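PDB 1P8C: conserved hypothetical protein from Thermotoga maritima, which is of unknown function but belongs to the carboxymuconolactone decarboxylase-like family, whose members are tentatively assigned an oxidoreductase or peroxiredoxin-type activity. Local coordinates for residues 88-91 against 92-96; 128-131 against 132-136; 45-48 against 49-53; 26-29 against 30-34. All blocks are in the same frame, centred on the assembly; numbering follows the deposited sequence.

Interaction 1: 88-91 against 92-96; sequences HLVR and CVQEG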
loop_
_atom_site.group_PDB
_atom_site.type_symbol
_atom_site.label_atom_id
_atom_site.label_comp_id
_atom_site.label_asym_id
_atom_site.label_seq_id
_atom_site.Cartn_x
_atom_site.Cartn_y
_atom_site.Cartn_z
ATOM N N HIS C 88 3.664 -14.167 13.033
ATOM C CA HIS C 88 4.911 -13.713 13.641
ATOM C C HIS C 88 4.771 -13.457 15.129
ATOM O O HIS C 88 5.778 -13.325 15.849
ATOM C CB HIS C 88 5.424 -12.468 12.936
ATOM C CG HIS C 88 5.883 -12.740 11.545
ATOM N ND1 HIS C 88 7.038 -13.439 11.269
ATOM C CD2 HIS C 88 5.302 -12.489 10.349
ATOM C CE1 HIS C 88 7.146 -13.613 9.965
ATOM N NE2 HIS C 88 6.104 -13.048 9.384
ATOM N N LEU C 89 3.526 -13.355 15.589
ATOM C CA LEU C 89 3.295 -13.168 17.010
ATOM C C LEU C 89 3.706 -14.464 17.729
ATOM O O LEU C 89 4.582 -14.441 18.623
ATOM C CB LEU C 89 1.822 -12.839 17.308
ATOM C CG LEU C 89 1.468 -11.347 17.422
ATOM C CD1 LEU C 89 -0.022 -11.207 17.718
ATOM C CD2 LEU C 89 2.292 -10.683 18.542
ATOM N N VAL C 90 3.114 -15.596 17.339
ATOM C CA VAL C 90 3.502 -16.821 18.027
ATOM C C VAL C 90 5.012 -17.006 17.852
ATOM O O VAL C 90 5.724 -17.317 18.804
ATOM C CB VAL C 90 2.742 -18.075 17.529
ATOM C CG1 VAL C 90 1.379 -17.690 16.904
ATOM C CG2 VAL C 90 3.598 -18.858 16.590
ATOM N N ARG C 91 5.517 -16.772 16.652
ATOM C CA ARG C 91 6.951 -16.938 16.456
ATOM C C ARG C 91 7.762 -16.108 17.449
ATOM O O ARG C 91 8.790 -16.570 17.951
ATOM C CB ARG C 91 7.352 -16.572 15.026
ATOM C CG ARG C 91 6.882 -17.580 13.983
ATOM C CD ARG C 91 8.005 -18.545 13.582
ATOM N NE ARG C 91 8.468 -19.334 14.709
ATOM C CZ ARG C 91 9.746 -19.494 15.058
ATOM N NH1 ARG C 91 10.708 -18.910 14.358
ATOM N NH2 ARG C 91 10.061 -20.245 16.121
ATOM N N CYS C 92 7.311 -14.889 17.737
ATOM C CA CYS C 92 8.039 -14.024 18.662
ATOM C C CYS C 92 7.956 -14.604 20.077
ATOM O O CYS C 92 8.901 -14.513 20.876
ATOM C CB CYS C 92 7.477 -12.591 18.614
ATOM S SG CYS C 92 8.049 -11.544 17.200
ATOM N N VAL C 93 6.815 -15.203 20.378
ATOM C CA VAL C 93 6.620 -15.815 21.675
ATOM C C VAL C 93 7.590 -16.980 21.807
ATOM O O VAL C 93 8.367 -17.040 22.768
ATOM C CB VAL C 93 5.177 -16.351 21.841
ATOM C CG1 VAL C 93 5.119 -17.321 23.018
ATOM C CG2 VAL C 93 4.215 -15.190 22.067
ATOM N N GLN C 94 7.546 -17.893 20.834
ATOM C CA GLN C 94 8.414 -19.057 20.853
ATOM C C GLN C 94 9.843 -18.633 21.082
ATOM O O GLN C 94 10.533 -19.212 21.903
ATOM C CB GLN C 94 8.319 -19.827 19.547
ATOM C CG GLN C 94 6.963 -20.466 19.298
ATOM C CD GLN C 94 6.875 -21.113 17.919
ATOM O OE1 GLN C 94 7.115 -20.461 16.900
ATOM N NE2 GLN C 94 6.533 -22.392 17.884
ATOM N N GLU C 95 10.303 -17.615 20.371
ATOM C CA GLU C 95 11.672 -17.180 20.551
ATOM C C GLU C 95 11.928 -16.440 21.853
ATOM O O GLU C 95 13.042 -15.953 22.086
ATOM C CB GLU C 95 12.094 -16.346 19.360
ATOM C CG GLU C 95 12.046 -17.178 18.120
ATOM C CD GLU C 95 12.817 -18.481 18.305
ATOM O OE1 GLU C 95 12.396 -19.493 17.707
ATOM O OE2 GLU C 95 13.837 -18.476 19.046
ATOM N N GLY C 96 10.897 -16.356 22.694
ATOM C CA GLY C 96 11.018 -15.690 23.982
ATOM C C GLY C 96 11.064 -14.168 24.022
ATOM O O GLY C 96 11.739 -13.578 24.881
#

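Interaction 2: 128-131 against 132-136; sequences LEEL and REMEK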
loop_
_atom_site.group_PDB
_atom_site.type_symbol
_atom_site.label_atom_id
_atom_site.label_comp_id
_atom_site.label_asym_id
_atom_site.label_seq_id
_atom_site.Cartn_x
_atom_site.Cartn_y
_atom_site.Cartn_z
ATOM N N LEU C 128 -2.221 -11.637 21.349
ATOM C CA LEU C 128 -1.047 -11.843 22.164
ATOM C C LEU C 128 -1.411 -12.205 23.576
ATOM O O LEU C 128 -0.646 -12.912 24.250
ATOM C CB LEU C 128 -0.184 -10.589 22.181
ATOM C CG LEU C 128 0.916 -10.513 23.245
ATOM C CD1 LEU C 128 1.956 -11.637 23.045
ATOM C CD2 LEU C 128 1.580 -9.152 23.168
ATOM N N GLU C 129 -2.558 -11.699 24.036
ATOM C CA GLU C 129 -3.022 -11.973 25.392
ATOM C C GLU C 129 -3.442 -13.422 25.463
ATOM O O GLU C 129 -3.240 -14.082 26.482
ATOM C CB GLU C 129 -4.197 -11.071 25.783
ATOM C CG GLU C 129 -3.769 -9.856 26.597
ATOM C CD GLU C 129 -4.930 -8.992 27.085
ATOM O OE1 GLU C 129 -4.660 -7.934 27.707
ATOM O OE2 GLU C 129 -6.102 -9.371 26.849
ATOM N N GLU C 130 -4.027 -13.917 24.379
ATOM C CA GLU C 130 -4.434 -15.315 24.359
ATOM C C GLU C 130 -3.216 -16.234 24.438
ATOM O O GLU C 130 -3.223 -17.227 25.153
ATOM C CB GLU C 130 -5.213 -15.652 23.103
ATOM C CG GLU C 130 -5.429 -17.145 22.961
ATOM C CD GLU C 130 -6.373 -17.490 21.843
ATOM O OE1 GLU C 130 -6.162 -16.995 20.717
ATOM O OE2 GLU C 130 -7.322 -18.264 22.088
ATOM N N LEU C 131 -2.169 -15.889 23.699
ATOM C CA LEU C 131 -0.946 -16.676 23.681
ATOM C C LEU C 131 -0.287 -16.626 25.055
ATOM O O LEU C 131 0.344 -17.600 25.478
ATOM C CB LEU C 131 0.036 -16.147 22.611
ATOM C CG LEU C 131 -0.455 -15.983 21.159
ATOM C CD1 LEU C 131 0.711 -15.527 20.271
ATOM C CD2 LEU C 131 -1.054 -17.290 20.649
ATOM N N ARG C 132 -0.419 -15.496 25.751
ATOM C CA ARG C 132 0.178 -15.382 27.079
ATOM C C ARG C 132 -0.559 -16.244 28.126
ATOM O O ARG C 132 0.071 -16.808 29.038
ATOM C CB ARG C 132 0.230 -13.921 27.534
ATOM C CG ARG C 132 1.267 -13.086 26.799
ATOM C CD ARG C 132 2.629 -13.763 26.802
ATOM N NE ARG C 132 3.655 -12.875 26.266
ATOM C CZ ARG C 132 4.905 -13.238 25.998
ATOM N NH1 ARG C 132 5.286 -14.489 26.209
ATOM N NH2 ARG C 132 5.778 -12.338 25.545
ATOM N N GLU C 133 -1.879 -16.348 27.978
ATOM C CA GLU C 133 -2.679 -17.148 28.883
ATOM C C GLU C 133 -2.244 -18.620 28.757
ATOM O O GLU C 133 -1.979 -19.292 29.773
ATOM C CB GLU C 133 -4.164 -17.015 28.552
ATOM C CG GLU C 133 -5.044 -17.882 29.427
ATOM C CD GLU C 133 -6.502 -17.505 29.337
ATOM O OE1 GLU C 133 -7.051 -17.524 28.214
ATOM O OE2 GLU C 133 -7.100 -17.188 30.390
ATOM N N MET C 134 -2.169 -19.096 27.510
ATOM C CA MET C 134 -1.751 -20.459 27.205
ATOM C C MET C 134 -0.368 -20.705 27.798
ATOM O O MET C 134 -0.148 -21.716 28.438
ATOM C CB MET C 134 -1.707 -20.681 25.685
ATOM C CG MET C 134 -3.019 -20.420 24.970
ATOM S SD MET C 134 -2.889 -20.667 23.178
ATOM C CE MET C 134 -4.490 -21.393 22.835
ATOM N N GLU C 135 0.554 -19.770 27.598
ATOM C CA GLU C 135 1.901 -19.914 28.134
ATOM C C GLU C 135 1.827 -20.031 29.652
ATOM O O GLU C 135 2.590 -20.784 30.281
ATOM C CB GLU C 135 2.755 -18.694 27.775
ATOM C CG GLU C 135 4.191 -19.007 27.382
ATOM C CD GLU C 135 5.052 -17.754 27.279
ATOM O OE1 GLU C 135 6.237 -17.850 26.878
ATOM O OE2 GLU C 135 4.541 -16.661 27.611
ATOM N N LYS C 136 0.910 -19.263 30.235
ATOM C CA LYS C 136 0.703 -19.237 31.677
ATOM C C LYS C 136 0.279 -20.633 32.157
ATOM O O LYS C 136 0.838 -21.174 33.124
ATOM C CB LYS C 136 -0.384 -18.210 32.011
ATOM C CG LYS C 136 -0.500 -17.847 33.478
ATOM C CD LYS C 136 0.627 -16.924 33.916
ATOM C CE LYS C 136 0.424 -16.442 35.357
ATOM N NZ LYS C 136 1.440 -15.422 35.750
#

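Interaction 3: 45-48 against 49-53; sequences LNTK and RFFNL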
loop_
_atom_site.group_PDB
_atom_site.type_symbol
_atom_site.label_atom_id
_atom_site.label_comp_id
_atom_site.label_asym_id
_atom_site.label_seq_id
_atom_site.Cartn_x
_atom_site.Cartn_y
_atom_site.Cartn_z
ATOM N N LEU C 45 6.158 -25.229 -8.754
ATOM C CA LEU C 45 7.456 -25.390 -8.112
ATOM C C LEU C 45 7.882 -23.999 -7.614
ATOM O O LEU C 45 8.672 -23.868 -6.686
ATOM C CB LEU C 45 8.475 -25.945 -9.123
ATOM C CG LEU C 45 9.736 -26.677 -8.635
ATOM C CD1 LEU C 45 10.730 -26.780 -9.782
ATOM C CD2 LEU C 45 10.398 -25.945 -7.489
ATOM N N ASN C 46 7.346 -22.960 -8.246
ATOM C CA ASN C 46 7.682 -21.587 -7.850
ATOM C C ASN C 46 6.939 -21.240 -6.565
ATOM O O ASN C 46 7.509 -20.642 -5.662
ATOM C CB ASN C 46 7.321 -20.572 -8.945
ATOM C CG ASN C 46 8.116 -20.779 -10.221
ATOM O OD1 ASN C 46 9.335 -20.970 -10.195
ATOM N ND2 ASN C 46 7.425 -20.732 -11.346
ATOM N N THR C 47 5.673 -21.628 -6.499
ATOM C CA THR C 47 4.888 -21.388 -5.319
ATOM C C THR C 47 5.653 -21.971 -4.132
ATOM O O THR C 47 5.891 -21.283 -3.134
ATOM C CB THR C 47 3.529 -22.054 -5.419
ATOM O OG1 THR C 47 3.054 -21.942 -6.763
ATOM C CG2 THR C 47 2.529 -21.338 -4.486
ATOM N N LYS C 48 6.076 -23.224 -4.263
ATOM C CA LYS C 48 6.835 -23.883 -3.206
ATOM C C LYS C 48 8.169 -23.222 -2.914
ATOM O O LYS C 48 8.593 -23.188 -1.771
ATOM C CB LYS C 48 7.106 -25.354 -3.566
ATOM C CG LYS C 48 5.861 -26.205 -3.720
ATOM C CD LYS C 48 6.186 -27.612 -4.212
ATOM C CE LYS C 48 4.918 -28.420 -4.313
ATOM N NZ LYS C 48 3.887 -27.616 -5.025
ATOM N N ARG C 49 8.852 -22.719 -3.937
ATOM C CA ARG C 49 10.162 -22.106 -3.702
ATOM C C ARG C 49 10.040 -20.792 -2.949
ATOM O O ARG C 49 10.891 -20.459 -2.121
ATOM C CB ARG C 49 10.922 -21.899 -5.018
ATOM C CG ARG C 49 11.973 -22.959 -5.279
ATOM C CD ARG C 49 12.435 -23.016 -6.745
ATOM N NE ARG C 49 13.189 -24.249 -7.007
ATOM C CZ ARG C 49 13.451 -24.755 -8.216
ATOM N NH1 ARG C 49 13.032 -24.145 -9.308
ATOM N NH2 ARG C 49 14.123 -25.893 -8.329
ATOM N N PHE C 50 8.986 -20.040 -3.254
ATOM C CA PHE C 50 8.744 -18.793 -2.568
ATOM C C PHE C 50 8.395 -19.142 -1.111
ATOM O O PHE C 50 9.049 -18.664 -0.187
ATOM C CB PHE C 50 7.593 -18.043 -3.220
ATOM C CG PHE C 50 7.499 -16.625 -2.781
ATOM C CD1 PHE C 50 8.216 -15.641 -3.438
ATOM C CD2 PHE C 50 6.735 -16.275 -1.666
ATOM C CE1 PHE C 50 8.178 -14.323 -2.996
ATOM C CE2 PHE C 50 6.693 -14.955 -1.217
ATOM C CZ PHE C 50 7.413 -13.984 -1.884
ATOM N N PHE C 51 7.395 -19.992 -0.897
ATOM C CA PHE C 51 7.048 -20.353 0.475
ATOM C C PHE C 51 8.283 -20.763 1.264
ATOM O O PHE C 51 8.471 -20.307 2.392
ATOM C CB PHE C 51 5.999 -21.477 0.516
ATOM C CG PHE C 51 4.597 -21.001 0.234
ATOM C CD1 PHE C 51 4.316 -20.249 -0.900
ATOM C CD2 PHE C 51 3.557 -21.282 1.120
ATOM C CE1 PHE C 51 3.020 -19.780 -1.157
ATOM C CE2 PHE C 51 2.258 -20.814 0.867
ATOM C CZ PHE C 51 1.995 -20.066 -0.271
ATOM N N ASN C 52 9.144 -21.600 0.677
ATOM C CA ASN C 52 10.345 -22.010 1.401
ATOM C C ASN C 52 11.214 -20.804 1.743
ATOM O O ASN C 52 11.841 -20.708 2.815
ATOM C CB ASN C 52 11.146 -23.001 0.555
ATOM C CG ASN C 52 10.496 -24.366 0.499
ATOM O OD1 ASN C 52 10.827 -25.183 -0.348
ATOM N ND2 ASN C 52 9.572 -24.619 1.407
ATOM N N LEU C 53 11.252 -19.858 0.822
ATOM C CA LEU C 53 12.061 -18.686 1.034
ATOM C C LEU C 53 11.491 -17.799 2.169
ATOM O O LEU C 53 12.244 -17.188 2.920
ATOM C CB LEU C 53 12.152 -17.943 -0.289
ATOM C CG LEU C 53 13.425 -17.131 -0.473
ATOM C CD1 LEU C 53 14.666 -17.903 0.012
ATOM C CD2 LEU C 53 13.522 -16.777 -1.955
HETATM O O HOH W 1 11.891 -21.434 -9.837
#

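Interaction 4: 26-29 against 30-34; sequences KKFV and EARRE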
loop_
_atom_site.group_PDB
_atom_site.type_symbol
_atom_site.label_atom_id
_atom_site.label_comp_id
_atom_site.label_asym_id
_atom_site.label_seq_id
_atom_site.Cartn_x
_atom_site.Cartn_y
_atom_site.Cartn_z
ATOM N N LYS C 26 -6.497 -21.594 17.883
ATOM C CA LYS C 26 -6.586 -22.891 17.228
ATOM C C LYS C 26 -7.280 -22.758 15.881
ATOM O O LYS C 26 -7.150 -23.630 15.022
ATOM C CB LYS C 26 -7.331 -23.879 18.126
ATOM C CG LYS C 26 -6.651 -24.080 19.475
ATOM C CD LYS C 26 -7.338 -25.137 20.325
ATOM C CE LYS C 26 -6.595 -25.343 21.642
ATOM N NZ LYS C 26 -7.183 -26.437 22.466
ATOM N N LYS C 27 -8.019 -21.662 15.709
ATOM C CA LYS C 27 -8.722 -21.394 14.456
ATOM C C LYS C 27 -7.630 -21.039 13.459
ATOM O O LYS C 27 -7.630 -21.489 12.318
ATOM C CB LYS C 27 -9.670 -20.193 14.606
ATOM C CG LYS C 27 -10.685 -20.293 15.740
ATOM C CD LYS C 27 -11.755 -21.333 15.450
ATOM C CE LYS C 27 -12.804 -21.375 16.556
ATOM N NZ LYS C 27 -13.918 -22.307 16.229
ATOM N N PHE C 28 -6.691 -20.231 13.930
ATOM C CA PHE C 28 -5.570 -19.772 13.131
ATOM C C PHE C 28 -4.654 -20.913 12.675
ATOM O O PHE C 28 -4.797 -21.423 11.567
ATOM C CB PHE C 28 -4.768 -18.735 13.930
ATOM C CG PHE C 28 -3.508 -18.295 13.253
ATOM C CD1 PHE C 28 -3.558 -17.608 12.034
ATOM C CD2 PHE C 28 -2.262 -18.637 13.787
ATOM C CE1 PHE C 28 -2.386 -17.275 11.345
ATOM C CE2 PHE C 28 -1.075 -18.311 13.108
ATOM C CZ PHE C 28 -1.141 -17.628 11.881
ATOM N N VAL C 29 -3.722 -21.309 13.536
ATOM C CA VAL C 29 -2.755 -22.363 13.242
ATOM C C VAL C 29 -3.249 -23.533 12.381
ATOM O O VAL C 29 -2.479 -24.100 11.594
ATOM C CB VAL C 29 -2.178 -22.943 14.549
ATOM C CG1 VAL C 29 -1.247 -24.109 14.246
ATOM C CG2 VAL C 29 -1.438 -21.859 15.301
ATOM N N GLU C 30 -4.523 -23.888 12.529
ATOM C CA GLU C 30 -5.083 -25.008 11.782
ATOM C C GLU C 30 -5.360 -24.654 10.333
ATOM O O GLU C 30 -5.042 -25.425 9.424
ATOM C CB GLU C 30 -6.383 -25.493 12.425
ATOM C CG GLU C 30 -7.548 -24.537 12.248
ATOM C CD GLU C 30 -8.887 -25.223 12.399
ATOM O OE1 GLU C 30 -9.145 -26.188 11.645
ATOM O OE2 GLU C 30 -9.681 -24.798 13.265
ATOM N N ALA C 31 -5.961 -23.484 10.126
ATOM C CA ALA C 31 -6.306 -23.020 8.794
ATOM C C ALA C 31 -5.063 -22.697 7.965
ATOM O O ALA C 31 -5.072 -22.882 6.755
ATOM C CB ALA C 31 -7.221 -21.809 8.896
ATOM N N ARG C 32 -3.997 -22.223 8.610
ATOM C CA ARG C 32 -2.758 -21.911 7.897
ATOM C C ARG C 32 -2.193 -23.239 7.346
ATOM O O ARG C 32 -2.023 -23.385 6.127
ATOM C CB ARG C 32 -1.736 -21.226 8.836
ATOM C CG ARG C 32 -0.576 -20.514 8.104
ATOM C CD ARG C 32 0.445 -19.855 9.043
ATOM N NE ARG C 32 1.323 -18.891 8.353
ATOM C CZ ARG C 32 0.987 -17.633 8.008
ATOM N NH1 ARG C 32 -0.220 -17.147 8.283
ATOM N NH2 ARG C 32 1.855 -16.850 7.371
ATOM N N ARG C 33 -1.928 -24.203 8.240
ATOM C CA ARG C 33 -1.404 -25.514 7.839
ATOM C C ARG C 33 -2.290 -26.086 6.732
ATOM O O ARG C 33 -1.792 -26.665 5.767
ATOM C CB ARG C 33 -1.388 -26.501 9.013
ATOM C CG ARG C 33 -2.743 -27.140 9.293
ATOM C CD ARG C 33 -2.673 -28.273 10.300
ATOM N NE ARG C 33 -4.002 -28.799 10.601
ATOM C CZ ARG C 33 -4.244 -29.794 11.448
ATOM N NH1 ARG C 33 -3.246 -30.386 12.092
ATOM N NH2 ARG C 33 -5.491 -30.196 11.652
ATOM N N GLU C 34 -3.599 -25.901 6.882
ATOM C CA GLU C 34 -4.580 -26.373 5.909
ATOM C C GLU C 34 -4.331 -25.777 4.524
ATOM O O GLU C 34 -3.761 -26.413 3.636
ATOM C CB GLU C 34 -6.004 -25.983 6.340
ATOM C CG GLU C 34 -6.605 -26.747 7.514
ATOM C CD GLU C 34 -7.011 -28.159 7.158
ATOM O OE1 GLU C 34 -7.568 -28.360 6.057
ATOM O OE2 GLU C 34 -6.787 -29.068 7.986
#

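Interaction 1: 88-91 against 92-96
Arg91 reaches one turn ahead along helix 82-94 and grips Gln94 side-on, two of its nitrogens sharing one oxygen. The bond from Arg91 NE to Gln94 OE1, 2.8 Å, runs almost straight out from the amide carbonyl; that from Arg91 NH2 to Gln94 OE1, 3.1 Å, arrives from above the carbonyl plane. The oxygen lies in the guanidinium plane, yet the amide itself is turned 77° against it. Arg91 NH2 also forms a salt bridge with Glu95 OE1 at 2.9 Å; the carboxylate oxygen offers its anti lone pair and lies tilted from the guanidinium plane. Bends at chi2 (-99°) and chi3 (62°) swing the guanidinium round until its edge meets these partners, and its NH1 pairs with Glu69 of helix 65-78. A leucine at Arg91 would strip Gln94 OE1 of both donors and would probably leave the carboxylates of Glu95 and Glu69 without the cation they share. This charged side is partly exposed. The packed side differs sharply: Leu89, Val90 and Val93 are buried against helix 118-136, and Cys92 presses on Leu70. Beyond Glu95, Gly96 takes positive phi and its N bonds to Val93 O, so the helix finishes in a Schellman motif.

Interaction 2: 128-131 against 132-136
Leu128 CD1 approaches the Arg132 guanidinium at a slant, 3.8 Å from Arg132 NE, while the carboxylate of Glu135 meets the edge of that flat group in plane. The pattern is that of side chains spaced three and four residues apart along the last turns of the long helix 118-136. Arg132 NH1 makes a salt bridge of 2.7 Å with Glu135 OE2, reached on the syn side but 31° out of the carboxylate plane. The other two nitrogens look elsewhere: NE pairs with Asp99 and NH2 bonds to Ala97 O, so three partners fix the rotation of the group. A bend at chi2 (-51°) turns the arginine chain so that it runs alongside Leu128, both side chains pointing the same way.

On the other flanks the glutamates find partners beyond the turn. Glu130 receives Glu24 N on OE2, with a weak bond from Tyr25 N to OE1, and Glu129 makes a salt bridge to Arg42 of the second subunit. Glu133 OE1 stays 6.2 Å from Glu130 OE2, two like charges not in contact. Leu131 is buried, packing on Val90 and Val93 of helix 82-94 and on Tyr25. Met134 also leans on Tyr25, and its second methylene lies close to the backbone of the preceding turn: Met134 CG sits 3.2 Å from Glu130 O, the same oxygen that accepts a nearly straight bond (172°) from Met134 N.

Interaction 3: 45-48 against 49-53
Leu45 and Arg49 cross obliquely, the branched end of the leucine laid over one face of the guanidinium. Leu45 CD2 stands 3.2 Å above the plane of the Arg49 guanidinium and over its centre, while Leu45 CD1 reaches towards the far end, 3.5 Å from Arg49 NH1. Extended from CG to NE, the arginine chain carries the flat group across the leucine. At the edge of that group, in its plane, a water accepts from Arg49 NH1 at 3.0 Å and donates to Asn46 OD1 at 2.6 Å; the guanidinium is thus covered on one face by hydrocarbon and tied at its rim through solvent.

Thr47 and Phe51, one turn apart, lie side by side and point the same way. The methyl Thr47 CG2 stands anti to its backbone N and meets Phe51 CE1 at 3.7 Å. The ring is turned so that Phe51 CD1 comes within 2.9 Å of Thr47 O, the oxygen that also accepts an almost straight bond (176°) from Phe51 N. With CG2 directed at the ring, Thr47 OG1 is left to bond Thr44 N, just before helix 45-56, and Asp107 of the third subunit.

Helix 45-56 is linked to the preceding helix 25-41 by Lys48 NZ, bonded to Leu40 O, and by Phe51 packed on Asn36, Val39 and Leu40. Leu110 of the third subunit covers Phe50 and Phe51, and Leu53 of the fourth subunit rests on Asn46, Arg49 and Phe50, which places this helix at a meeting point of subunits.

Interaction 4: 26-29 against 30-34
A loosely bonded turn near the start of helix 25-41 brings Phe28 and Arg32 together, and Glu30 onto the backbone of Lys26 and Lys27. Phe28 and Arg32 run side by side in the same direction. Arg32 NH1 comes to the edge of the phenyl ring, near its plane, 3.7 Å from Phe28 CZ, with the two planes 43° apart. Beneath them Arg32 N bonds to Phe28 O at 3.2 Å. The neighbouring backbone bonds are weak: Ala31 N stands 3.4 Å from Lys27 O, and Arg33 N is equally far from Val29 O. Glu30 has its CG wedged between the backbone N and the carbonyl carbon (chi1 71°), a setting that lays the chain back on the preceding turn, Glu30 CG being 2.9 Å from Lys26 O. Glu30 OE2 stays 5.7 Å from Lys27 NZ, near but not paired. With an alanine at Glu30, the carbonyl oxygens of Lys26 and Lys27 would probably lose this cover, and Lys27 a nearby opposite charge. The side of the turn that carries Phe28 and Arg32 faces helix 82-94: Phe28 packs on Arg86 and Tyr87, and Arg32 on Asp83 and Tyr87, while Arg122 of the third subunit brings a like charge close to Arg32.

In the fold
Interactions 1 and 2 share a packed boundary: their centres are 11 Å apart, and Leu131 CD1 comes within 3.8 Å of Val90 N. Interaction 4 stands apart from both, its centre about 16 Å from that of interaction 1 and 17 Å from that of interaction 2, with nearest atoms about 5 Å away in each case. Interaction 3 lies farthest out, 32 Å from interaction 2 between centres and across the centre of the chain. The disulfide of Cys81 and Cys84, probably the redox site of this AhpD-like family, lies at the start of helix 82-94, the helix that interaction 1 closes. Interaction 4 faces the first turn of that same helix.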